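Local coordinates for putative uncharacterized protein (Mycobacterium avium, PDB 2Z6V) that probably transfers a sulfuryl group from the donor PAPS to an acceptor, as other sulfotransferases do, although its natural substrate is not established, at residues Ala103-Pro108 with Tyr233-Gln238; Ile110-Pro115 with Ala266-Ala271; Arg132-His137 with Ser244-Met249. All coordinates share one frame; numbering follows the deposited sequence.

Contact 1 of 3, residues Ala103-Pro108 with Tyr233-Gln238; sequences APVERP and YLQVLQ
Val105 reaches helix 224-238 through a single methyl, CG2, which packs on Gln235 CG and beside the amide end of Gln238 and gives this contact its largest buried share. Its nearest carbon partner is Gln235 CG, 3.7 Å from Val105 CG2, and Leu234 CB lies farther off at 4.3 Å from the same methyl. The valine sets CG1 anti to its backbone N, which leaves CG2 on the opposite side from the carbonyl carbon and directed at the helix.

Gln235 supplies the polar half. Its CG stands beside the backbone N (chi1 -71°), and the extended chain beyond carries the amide out to the loop, where Gln235 NE2 donates to Ala103 O over 2.8 Å. The N-H...O angle is 169° and the acceptor lies close to the plane of the amide, although the donor is tilted 34° out of the carbonyl plane of Ala103. A weak bond to Leu101 O, just before the loop segment, gives the same NE2 a second backbone acceptor.

Gln238, one turn further along the helix, also stretches toward the loop, and its side-chain end settles beside the Pro104 carbonyl and the CG2 methyl of Val105. Trp245 of strand 244-248 also touches Val105, Leu234 and Gln238.

The non-regular segment Ala103-Pro108, which leads into strand 109-113, is therefore held to the helix by two unlike means: a nearly straight amide-to-carbonyl bond that ties Ala103 to the helix, and a methyl packed against the aliphatic part of Gln235 and the side-chain end of Gln238.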
loop_
_atom_site.group_PDB
_atom_site.type_symbol
_atom_site.label_atom_id
_atom_site.label_comp_id
_atom_site.label_asym_id
_atom_site.label_seq_id
_atom_site.Cartn_x
_atom_site.Cartn_y
_atom_site.Cartn_z
ATOM N N ALA A 103 17.823 15.879 -6.817
ATOM C CA ALA A 103 17.406 15.102 -7.977
ATOM C C ALA A 103 15.897 14.955 -7.917
ATOM O O ALA A 103 15.348 14.479 -6.924
ATOM C CB ALA A 103 18.068 13.737 -7.972
ATOM N N PRO A 104 15.203 15.357 -8.988
ATOM C CA PRO A 104 13.743 15.269 -9.039
ATOM C C PRO A 104 13.182 13.862 -9.226
ATOM O O PRO A 104 13.893 12.938 -9.630
ATOM C CB PRO A 104 13.402 16.163 -10.222
ATOM C CG PRO A 104 14.512 15.845 -11.168
ATOM C CD PRO A 104 15.737 15.877 -10.261
ATOM N N VAL A 105 11.898 13.719 -8.905
ATOM C CA VAL A 105 11.159 12.473 -9.090
ATOM C C VAL A 105 10.114 12.905 -10.120
ATOM O O VAL A 105 9.041 13.402 -9.764
ATOM C CB VAL A 105 10.450 12.022 -7.790
ATOM C CG1 VAL A 105 9.583 10.781 -8.061
ATOM C CG2 VAL A 105 11.484 11.730 -6.717
ATOM N N GLU A 106 10.434 12.723 -11.397
ATOM C CA GLU A 106 9.536 13.169 -12.459
ATOM C C GLU A 106 8.533 12.195 -13.056
ATOM O O GLU A 106 8.841 11.042 -13.353
ATOM C CB GLU A 106 10.354 13.793 -13.598
ATOM C CG GLU A 106 11.169 14.999 -13.159
ATOM C CD GLU A 106 11.958 15.632 -14.291
ATOM O OE1 GLU A 106 12.693 14.897 -14.992
ATOM O OE2 GLU A 106 11.848 16.868 -14.469
ATOM N N ARG A 107 7.321 12.708 -13.226
ATOM C CA ARG A 107 6.220 11.980 -13.824
ATOM C C ARG A 107 6.098 10.536 -13.370
ATOM O O ARG A 107 6.051 9.618 -14.187
ATOM C CB ARG A 107 6.361 12.043 -15.346
ATOM C CG ARG A 107 6.380 13.464 -15.870
ATOM C CD ARG A 107 6.663 13.520 -17.354
ATOM N NE ARG A 107 6.505 14.878 -17.866
ATOM C CZ ARG A 107 6.793 15.250 -19.110
ATOM N NH1 ARG A 107 6.612 16.513 -19.486
ATOM N NH2 ARG A 107 7.269 14.364 -19.978
ATOM N N PRO A 108 6.040 10.316 -12.052
ATOM C CA PRO A 108 5.917 8.950 -11.544
ATOM C C PRO A 108 4.609 8.309 -11.995
ATOM O O PRO A 108 3.567 8.959 -12.033
ATOM C CB PRO A 108 5.973 9.142 -10.032
ATOM C CG PRO A 108 5.345 10.495 -9.850
ATOM C CD PRO A 108 6.005 11.292 -10.951
ATOM N N TYR A 233 12.075 9.746 0.378
ATOM C CA TYR A 233 12.357 8.326 0.419
ATOM C C TYR A 233 12.751 7.880 -0.987
ATOM O O TYR A 233 13.788 7.241 -1.177
ATOM C CB TYR A 233 11.108 7.567 0.848
ATOM C CG TYR A 233 11.357 6.250 1.536
ATOM C CD1 TYR A 233 11.337 6.165 2.932
ATOM C CD2 TYR A 233 11.547 5.079 0.806
ATOM C CE1 TYR A 233 11.491 4.938 3.591
ATOM C CE2 TYR A 233 11.701 3.840 1.448
ATOM C CZ TYR A 233 11.668 3.778 2.843
ATOM O OH TYR A 233 11.799 2.573 3.496
ATOM N N LEU A 234 11.921 8.214 -1.970
ATOM C CA LEU A 234 12.205 7.829 -3.345
ATOM C C LEU A 234 13.502 8.455 -3.854
ATOM O O LEU A 234 14.230 7.835 -4.629
ATOM C CB LEU A 234 11.033 8.206 -4.253
ATOM C CG LEU A 234 9.733 7.476 -3.897
ATOM C CD1 LEU A 234 8.622 7.946 -4.808
ATOM C CD2 LEU A 234 9.930 5.975 -4.039
ATOM N N GLN A 235 13.811 9.669 -3.410
ATOM C CA GLN A 235 15.047 10.311 -3.849
ATOM C C GLN A 235 16.273 9.575 -3.302
ATOM O O GLN A 235 17.337 9.581 -3.922
ATOM C CB GLN A 235 15.064 11.784 -3.427
ATOM C CG GLN A 235 14.079 12.638 -4.210
ATOM C CD GLN A 235 13.925 14.017 -3.630
ATOM O OE1 GLN A 235 13.558 14.172 -2.466
ATOM N NE2 GLN A 235 14.204 15.035 -4.438
ATOM N N VAL A 236 16.118 8.937 -2.145
ATOM C CA VAL A 236 17.214 8.181 -1.555
ATOM C C VAL A 236 17.423 6.876 -2.335
ATOM O O VAL A 236 18.558 6.450 -2.568
ATOM C CB VAL A 236 16.939 7.835 -0.072
ATOM C CG1 VAL A 236 18.016 6.880 0.447
ATOM C CG2 VAL A 236 16.897 9.108 0.761
ATOM N N LEU A 237 16.330 6.240 -2.735
ATOM C CA LEU A 237 16.440 4.998 -3.484
ATOM C C LEU A 237 16.960 5.263 -4.903
ATOM O O LEU A 237 17.700 4.441 -5.454
ATOM C CB LEU A 237 15.087 4.283 -3.521
ATOM C CG LEU A 237 14.523 3.814 -2.169
ATOM C CD1 LEU A 237 13.114 3.238 -2.366
ATOM C CD2 LEU A 237 15.440 2.757 -1.545
ATOM N N GLN A 238 16.589 6.409 -5.482
ATOM C CA GLN A 238 17.031 6.787 -6.838
ATOM C C GLN A 238 18.520 7.054 -6.914
ATOM O O GLN A 238 19.152 6.772 -7.933
ATOM C CB GLN A 238 16.395 8.092 -7.314
ATOM C CG GLN A 238 14.964 8.067 -7.696
ATOM C CD GLN A 238 14.547 9.412 -8.244
ATOM O OE1 GLN A 238 14.941 10.451 -7.714
ATOM N NE2 GLN A 238 13.747 9.405 -9.314
#

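Contact 2 of 3, residues Ile110-Pro115 with Ala266-Ala271; sequences IVLGMP and ARLIWA. With PLM (palmitic acid), chain C.
Leu112 places CG between its backbone N and carbonyl carbon (chi1 55°), while Trp270 holds CG anti to the backbone N (chi1 -167°), and these two settings bring a methyl over an indole. Leu112 CD1 lies 4.2 Å from the centroid of the five-membered ring of Trp270 and 19° off its normal, a CH-pi contact over the face, displaced toward the rim. The other branch, Leu112 CD2, meets Leu268 CD2 at 3.9 Å. Val111, on the reverse face of the sheet, divides its methyls likewise: CG2 packs on Ile269 CB at 3.9 Å and CG1 on Ala271 CB at 4.0 Å.

The backbones pair as parallel strands, with Ile110 N to Arg267 O, Ile269 N to Ile110 O, Leu112 N to Ile269 O and Ala271 N to Leu112 O.

Pro115 CB touches CG of the bound palmitic acid at 3.7 Å. Apolar side chains pack on both faces of the strand pair, and strand 109-113 then runs into the turn that in sulfotransferases typically forms the PAPS-binding loop. Beyond the Ala271 N to Leu112 O bond, one water in the indole plane links the two segments, accepting from Met114 N and from Trp270 NE1 (3.2 Å) and donating to Ala271 O, which satisfies all three groups.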
loop_
_atom_site.group_PDB
_atom_site.type_symbol
_atom_site.label_atom_id
_atom_site.label_comp_id
_atom_site.label_asym_id
_atom_site.label_seq_id
_atom_site.Cartn_x
_atom_site.Cartn_y
_atom_site.Cartn_z
ATOM N N ILE A 110 1.678 6.216 -11.166
ATOM C CA ILE A 110 1.036 5.827 -9.911
ATOM C C ILE A 110 -0.335 5.169 -10.049
ATOM O O ILE A 110 -1.251 5.749 -10.638
ATOM C CB ILE A 110 0.875 7.053 -8.983
ATOM C CG1 ILE A 110 2.217 7.767 -8.816
ATOM C CG2 ILE A 110 0.347 6.612 -7.627
ATOM C CD1 ILE A 110 2.174 8.965 -7.874
ATOM N N VAL A 111 -0.479 3.971 -9.485
ATOM C CA VAL A 111 -1.746 3.230 -9.538
ATOM C C VAL A 111 -2.560 3.459 -8.259
ATOM O O VAL A 111 -2.058 3.273 -7.154
ATOM C CB VAL A 111 -1.506 1.706 -9.706
ATOM C CG1 VAL A 111 -2.841 0.966 -9.734
ATOM C CG2 VAL A 111 -0.714 1.439 -10.975
ATOM N N LEU A 112 -3.818 3.854 -8.417
ATOM C CA LEU A 112 -4.680 4.133 -7.274
ATOM C C LEU A 112 -6.093 3.626 -7.511
ATOM O O LEU A 112 -6.410 3.135 -8.592
ATOM C CB LEU A 112 -4.706 5.643 -7.017
ATOM C CG LEU A 112 -5.115 6.518 -8.214
ATOM C CD1 LEU A 112 -6.637 6.562 -8.337
ATOM C CD2 LEU A 112 -4.565 7.925 -8.035
ATOM N N GLY A 113 -6.941 3.754 -6.499
ATOM C CA GLY A 113 -8.316 3.302 -6.627
ATOM C C GLY A 113 -8.770 2.580 -5.374
ATOM O O GLY A 113 -8.285 2.865 -4.280
ATOM N N MET A 114 -9.704 1.649 -5.520
ATOM C CA MET A 114 -10.185 0.895 -4.367
ATOM C C MET A 114 -9.241 -0.269 -4.099
ATOM O O MET A 114 -8.480 -0.691 -4.977
ATOM C CB MET A 114 -11.563 0.288 -4.629
ATOM C CG MET A 114 -12.657 1.232 -5.064
ATOM S SD MET A 114 -14.199 0.312 -5.358
ATOM C CE MET A 114 -13.807 -0.518 -6.924
ATOM N N PRO A 115 -9.257 -0.790 -2.862
ATOM C CA PRO A 115 -8.376 -1.929 -2.587
ATOM C C PRO A 115 -9.099 -3.151 -3.161
ATOM O O PRO A 115 -10.306 -3.098 -3.415
ATOM C CB PRO A 115 -8.303 -1.947 -1.061
ATOM C CG PRO A 115 -9.644 -1.405 -0.655
ATOM C CD PRO A 115 -9.846 -0.257 -1.617
ATOM N N ALA A 266 2.347 13.727 -11.796
ATOM C CA ALA A 266 2.018 12.309 -11.729
ATOM C C ALA A 266 1.078 11.788 -12.810
ATOM O O ALA A 266 0.046 12.384 -13.106
ATOM C CB ALA A 266 1.438 11.987 -10.366
ATOM N N ARG A 267 1.449 10.660 -13.398
ATOM C CA ARG A 267 0.622 10.017 -14.404
ATOM C C ARG A 267 -0.200 8.989 -13.624
ATOM O O ARG A 267 0.300 7.948 -13.204
ATOM C CB ARG A 267 1.508 9.378 -15.467
ATOM C CG ARG A 267 2.253 10.432 -16.244
ATOM C CD ARG A 267 3.110 9.856 -17.334
ATOM N NE ARG A 267 4.288 9.176 -16.806
ATOM C CZ ARG A 267 5.313 8.790 -17.559
ATOM N NH1 ARG A 267 5.291 9.024 -18.869
ATOM N NH2 ARG A 267 6.355 8.178 -17.007
ATOM N N LEU A 268 -1.470 9.319 -13.427
ATOM C CA LEU A 268 -2.387 8.513 -12.641
ATOM C C LEU A 268 -3.122 7.372 -13.339
ATOM O O LEU A 268 -3.936 7.588 -14.242
ATOM C CB LEU A 268 -3.407 9.447 -11.991
ATOM C CG LEU A 268 -2.826 10.670 -11.262
ATOM C CD1 LEU A 268 -3.958 11.622 -10.888
ATOM C CD2 LEU A 268 -2.055 10.237 -10.022
ATOM N N ILE A 269 -2.829 6.152 -12.903
ATOM C CA ILE A 269 -3.491 4.974 -13.445
ATOM C C ILE A 269 -4.557 4.601 -12.431
ATOM O O ILE A 269 -4.240 4.182 -11.328
ATOM C CB ILE A 269 -2.528 3.779 -13.588
ATOM C CG1 ILE A 269 -1.404 4.116 -14.567
ATOM C CG2 ILE A 269 -3.293 2.555 -14.067
ATOM C CD1 ILE A 269 -0.392 3.020 -14.706
ATOM N N TRP A 270 -5.817 4.781 -12.797
ATOM C CA TRP A 270 -6.929 4.453 -11.916
ATOM C C TRP A 270 -7.325 2.996 -12.193
ATOM O O TRP A 270 -7.689 2.646 -13.320
ATOM C CB TRP A 270 -8.103 5.391 -12.215
ATOM C CG TRP A 270 -9.203 5.394 -11.194
ATOM C CD1 TRP A 270 -9.551 4.377 -10.354
ATOM C CD2 TRP A 270 -10.147 6.449 -10.958
ATOM N NE1 TRP A 270 -10.657 4.730 -9.611
ATOM C CE2 TRP A 270 -11.043 5.996 -9.962
ATOM C CE3 TRP A 270 -10.325 7.733 -11.495
ATOM C CZ2 TRP A 270 -12.103 6.783 -9.488
ATOM C CZ3 TRP A 270 -11.383 8.519 -11.024
ATOM C CH2 TRP A 270 -12.257 8.038 -10.029
ATOM N N ALA A 271 -7.231 2.147 -11.170
ATOM C CA ALA A 271 -7.575 0.723 -11.307
ATOM C C ALA A 271 -9.038 0.489 -10.940
ATOM O O ALA A 271 -9.486 0.904 -9.877
ATOM C CB ALA A 271 -6.673 -0.119 -10.416
HETATM C C1 PLM C . -7.565 -0.814 7.125
HETATM O O1 PLM C . -8.564 -0.327 7.697
HETATM O O2 PLM C . -6.410 -0.881 7.598
HETATM C C2 PLM C . -7.763 -1.385 5.718
HETATM C C3 PLM C . -8.509 -0.397 4.819
HETATM C C4 PLM C . -8.605 -0.882 3.371
HETATM C C5 PLM C . -7.222 -1.065 2.741
HETATM C C6 PLM C . -6.584 -2.396 3.145
HETATM C C7 PLM C . -5.101 -2.409 2.769
HETATM C C8 PLM C . -4.298 -1.510 3.711
HETATM C C9 PLM C . -3.232 -0.745 2.927
HETATM C CA PLM C . -2.382 -1.687 2.071
HETATM C CB PLM C . -1.676 -0.930 0.943
HETATM C CC PLM C . -2.705 -0.172 0.103
HETATM C CD PLM C . -3.116 1.133 0.789
HETATM C CE PLM C . -4.467 1.652 0.290
HETATM C CF PLM C . -5.581 0.676 0.675
HETATM C CG PLM C . -6.964 1.224 0.323
HETATM O O HOH W 1 -11.087 1.903 -8.119
#

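Contact 3 of 3, residues Arg132-His137 with Ser244-Met249; sequences RRSLLH and SWSLKM. With PLM (palmitic acid), chain C.
Arg133 lays its CB over the indole of Trp245, 4.0 Å from the centroid of the six-membered ring and 12° off the ring normal, a CH-pi contact over the face. Leu135 N approaches the edge of the same ring, in its plane. On the other side of the sheet Arg132 runs its aliphatic chain along the second strand: Arg132 CD is 3.8 Å from Ser246 CB, and beyond it the bend at chi3 carries NH1 to within 3.3 Å of Ser244 OG.

The two backbones are joined by two bonds of 2.8 Å, Arg133 N to Ser244 O, with the donor above the carbonyl plane, and Ser246 N to Arg133 O, bent to 140° at the hydrogen. This is parallel pairing at the edge of the five-stranded sheet, whose strand order 2-3-1-4-5 resembles that of P-loop kinases, as expected of sulfotransferases. Two waters also join the segments: one lies 2.7 Å from both hydroxyls, Ser134 OG and Ser246 OG, and the other bridges backbone groups, accepting from Leu135 N and donating to Ser246 O.

Further out, Glu356 forms a salt bridge with Arg132 NH2, and Pro242 O receives a bond from Arg133 NE. Leu237 of helix 224-238 packs against Trp245. At the far end of the strand Lys248 NZ bonds to Thr119 OG1, and Met249 CG touches the palmitic acid.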
loop_
_atom_site.group_PDB
_atom_site.type_symbol
_atom_site.label_atom_id
_atom_site.label_comp_id
_atom_site.label_asym_id
_atom_site.label_seq_id
_atom_site.Cartn_x
_atom_site.Cartn_y
_atom_site.Cartn_z
ATOM N N ARG A 132 12.431 1.462 -15.727
ATOM C CA ARG A 132 11.480 1.830 -14.696
ATOM C C ARG A 132 11.879 1.263 -13.327
ATOM O O ARG A 132 12.357 0.132 -13.230
ATOM C CB ARG A 132 10.102 1.326 -15.109
ATOM C CG ARG A 132 8.969 2.177 -14.620
ATOM C CD ARG A 132 7.676 1.740 -15.267
ATOM N NE ARG A 132 7.530 2.236 -16.632
ATOM C CZ ARG A 132 7.489 3.527 -16.941
ATOM N NH1 ARG A 132 7.595 4.441 -15.986
ATOM N NH2 ARG A 132 7.307 3.904 -18.195
ATOM N N ARG A 133 11.717 2.069 -12.278
ATOM C CA ARG A 133 12.030 1.625 -10.925
ATOM C C ARG A 133 10.728 1.369 -10.195
ATOM O O ARG A 133 9.729 2.055 -10.430
ATOM C CB ARG A 133 12.824 2.680 -10.142
ATOM C CG ARG A 133 14.281 2.854 -10.561
ATOM C CD ARG A 133 15.119 1.583 -10.385
ATOM N NE ARG A 133 15.671 1.181 -11.675
ATOM C CZ ARG A 133 15.433 0.014 -12.267
ATOM N NH1 ARG A 133 14.656 -0.891 -11.683
ATOM N NH2 ARG A 133 15.942 -0.237 -13.462
ATOM N N SER A 134 10.742 0.372 -9.316
ATOM C CA SER A 134 9.578 0.025 -8.517
ATOM C C SER A 134 10.020 -0.026 -7.058
ATOM O O SER A 134 11.200 -0.197 -6.772
ATOM C CB SER A 134 9.029 -1.339 -8.942
ATOM O OG SER A 134 8.499 -1.298 -10.258
ATOM N N LEU A 135 9.078 0.149 -6.138
ATOM C CA LEU A 135 9.374 0.094 -4.711
ATOM C C LEU A 135 9.300 -1.379 -4.332
ATOM O O LEU A 135 8.244 -2.001 -4.431
ATOM C CB LEU A 135 8.334 0.893 -3.915
ATOM C CG LEU A 135 8.449 0.992 -2.386
ATOM C CD1 LEU A 135 9.659 1.818 -2.002
ATOM C CD2 LEU A 135 7.182 1.630 -1.813
ATOM N N LEU A 136 10.421 -1.944 -3.918
ATOM C CA LEU A 136 10.440 -3.348 -3.544
ATOM C C LEU A 136 10.222 -3.476 -2.051
ATOM O O LEU A 136 10.641 -2.617 -1.277
ATOM C CB LEU A 136 11.773 -3.971 -3.960
ATOM C CG LEU A 136 12.126 -3.634 -5.415
ATOM C CD1 LEU A 136 13.435 -4.299 -5.782
ATOM C CD2 LEU A 136 10.998 -4.084 -6.355
ATOM N N HIS A 137 9.557 -4.550 -1.645
ATOM C CA HIS A 137 9.276 -4.759 -0.237
ATOM C C HIS A 137 10.487 -4.671 0.700
ATOM O O HIS A 137 10.372 -4.110 1.800
ATOM C CB HIS A 137 8.567 -6.094 -0.013
ATOM C CG HIS A 137 8.159 -6.313 1.410
ATOM N ND1 HIS A 137 7.260 -5.488 2.058
ATOM C CD2 HIS A 137 8.594 -7.201 2.337
ATOM C CE1 HIS A 137 7.165 -5.856 3.324
ATOM N NE2 HIS A 137 7.965 -6.893 3.519
ATOM N N SER A 244 12.601 5.850 -13.841
ATOM C CA SER A 244 11.292 6.485 -13.749
ATOM C C SER A 244 10.474 5.608 -12.803
ATOM O O SER A 244 10.363 4.396 -13.004
ATOM C CB SER A 244 10.632 6.542 -15.130
ATOM O OG SER A 244 9.336 7.113 -15.049
ATOM N N TRP A 245 9.895 6.215 -11.778
ATOM C CA TRP A 245 9.131 5.456 -10.798
ATOM C C TRP A 245 7.761 4.902 -11.199
ATOM O O TRP A 245 6.988 5.533 -11.915
ATOM C CB TRP A 245 8.968 6.277 -9.506
ATOM C CG TRP A 245 10.232 6.407 -8.706
ATOM C CD1 TRP A 245 11.102 7.455 -8.709
ATOM C CD2 TRP A 245 10.786 5.429 -7.813
ATOM N NE1 TRP A 245 12.163 7.196 -7.877
ATOM C CE2 TRP A 245 11.996 5.959 -7.314
ATOM C CE3 TRP A 245 10.377 4.157 -7.386
ATOM C CZ2 TRP A 245 12.805 5.258 -6.407
ATOM C CZ3 TRP A 245 11.186 3.461 -6.482
ATOM C CH2 TRP A 245 12.384 4.018 -6.007
ATOM N N SER A 246 7.485 3.699 -10.711
ATOM C CA SER A 246 6.211 3.028 -10.921
ATOM C C SER A 246 5.740 2.761 -9.498
ATOM O O SER A 246 6.353 1.981 -8.781
ATOM C CB SER A 246 6.399 1.710 -11.666
ATOM O OG SER A 246 5.200 0.958 -11.624
ATOM N N LEU A 247 4.666 3.415 -9.083
ATOM C CA LEU A 247 4.180 3.256 -7.720
ATOM C C LEU A 247 2.741 2.805 -7.652
ATOM O O LEU A 247 1.992 2.939 -8.625
ATOM C CB LEU A 247 4.323 4.576 -6.972
ATOM C CG LEU A 247 5.717 5.188 -7.079
ATOM C CD1 LEU A 247 5.694 6.641 -6.633
ATOM C CD2 LEU A 247 6.674 4.364 -6.244
ATOM N N LYS A 248 2.369 2.271 -6.488
ATOM C CA LYS A 248 1.018 1.794 -6.245
ATOM C C LYS A 248 0.612 1.876 -4.778
ATOM O O LYS A 248 1.433 1.709 -3.879
ATOM C CB LYS A 248 0.864 0.342 -6.715
ATOM C CG LYS A 248 -0.518 -0.236 -6.442
ATOM C CD LYS A 248 -0.766 -1.565 -7.144
ATOM C CE LYS A 248 -0.081 -2.729 -6.443
ATOM N NZ LYS A 248 -0.439 -4.045 -7.062
ATOM N N MET A 249 -0.674 2.140 -4.567
ATOM C CA MET A 249 -1.302 2.210 -3.252
ATOM C C MET A 249 -2.734 2.660 -3.464
ATOM O O MET A 249 -2.982 3.783 -3.895
ATOM C CB MET A 249 -0.605 3.192 -2.311
ATOM C CG MET A 249 -1.288 3.237 -0.950
ATOM S SD MET A 249 -0.492 4.247 0.306
ATOM C CE MET A 249 -1.411 5.782 0.177
HETATM C C1 PLM C . -7.565 -0.814 7.125
HETATM O O1 PLM C . -8.564 -0.327 7.697
HETATM O O2 PLM C . -6.410 -0.881 7.598
HETATM C C2 PLM C . -7.763 -1.385 5.718
HETATM C C3 PLM C . -8.509 -0.397 4.819
HETATM C C4 PLM C . -8.605 -0.882 3.371
HETATM C C5 PLM C . -7.222 -1.065 2.741
HETATM C C6 PLM C . -6.584 -2.396 3.145
HETATM C C7 PLM C . -5.101 -2.409 2.769
HETATM C C8 PLM C . -4.298 -1.510 3.711
HETATM C C9 PLM C . -3.232 -0.745 2.927
HETATM C CA PLM C . -2.382 -1.687 2.071
HETATM C CB PLM C . -1.676 -0.930 0.943
HETATM C CC PLM C . -2.705 -0.172 0.103
HETATM C CD PLM C . -3.116 1.133 0.789
HETATM C CE PLM C . -4.467 1.652 0.290
HETATM C CF PLM C . -5.581 0.676 0.675
HETATM C CG PLM C . -6.964 1.224 0.323
HETATM O O HOH W 2 5.850 -1.402 -10.536
HETATM O O HOH W 3 6.259 0.108 -6.645
#

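Overall arrangement
Along the chain 103-108, 110-115 and 132-137 come first, then 233-238, 244-249 and 266-271; contact 1 interleaves with the other two, while contact 3 is nested within the loop closed by contact 2. Contacts 2 and 3 lie in one parallel sheet, their centres about 12 Å apart, joined by backbone bonding of Val111 to Leu247 and Met249. The centre of contact 1 is about 10 Å from that of contact 3 and about 18 Å from that of contact 2; helix 224-238 packs on the sheet at Trp245. Contacts 2 and 3 reach the palmitic acid through Pro115 and Met249, so the ligand lies beside the C-terminal ends of strands 109-113 and 244-248.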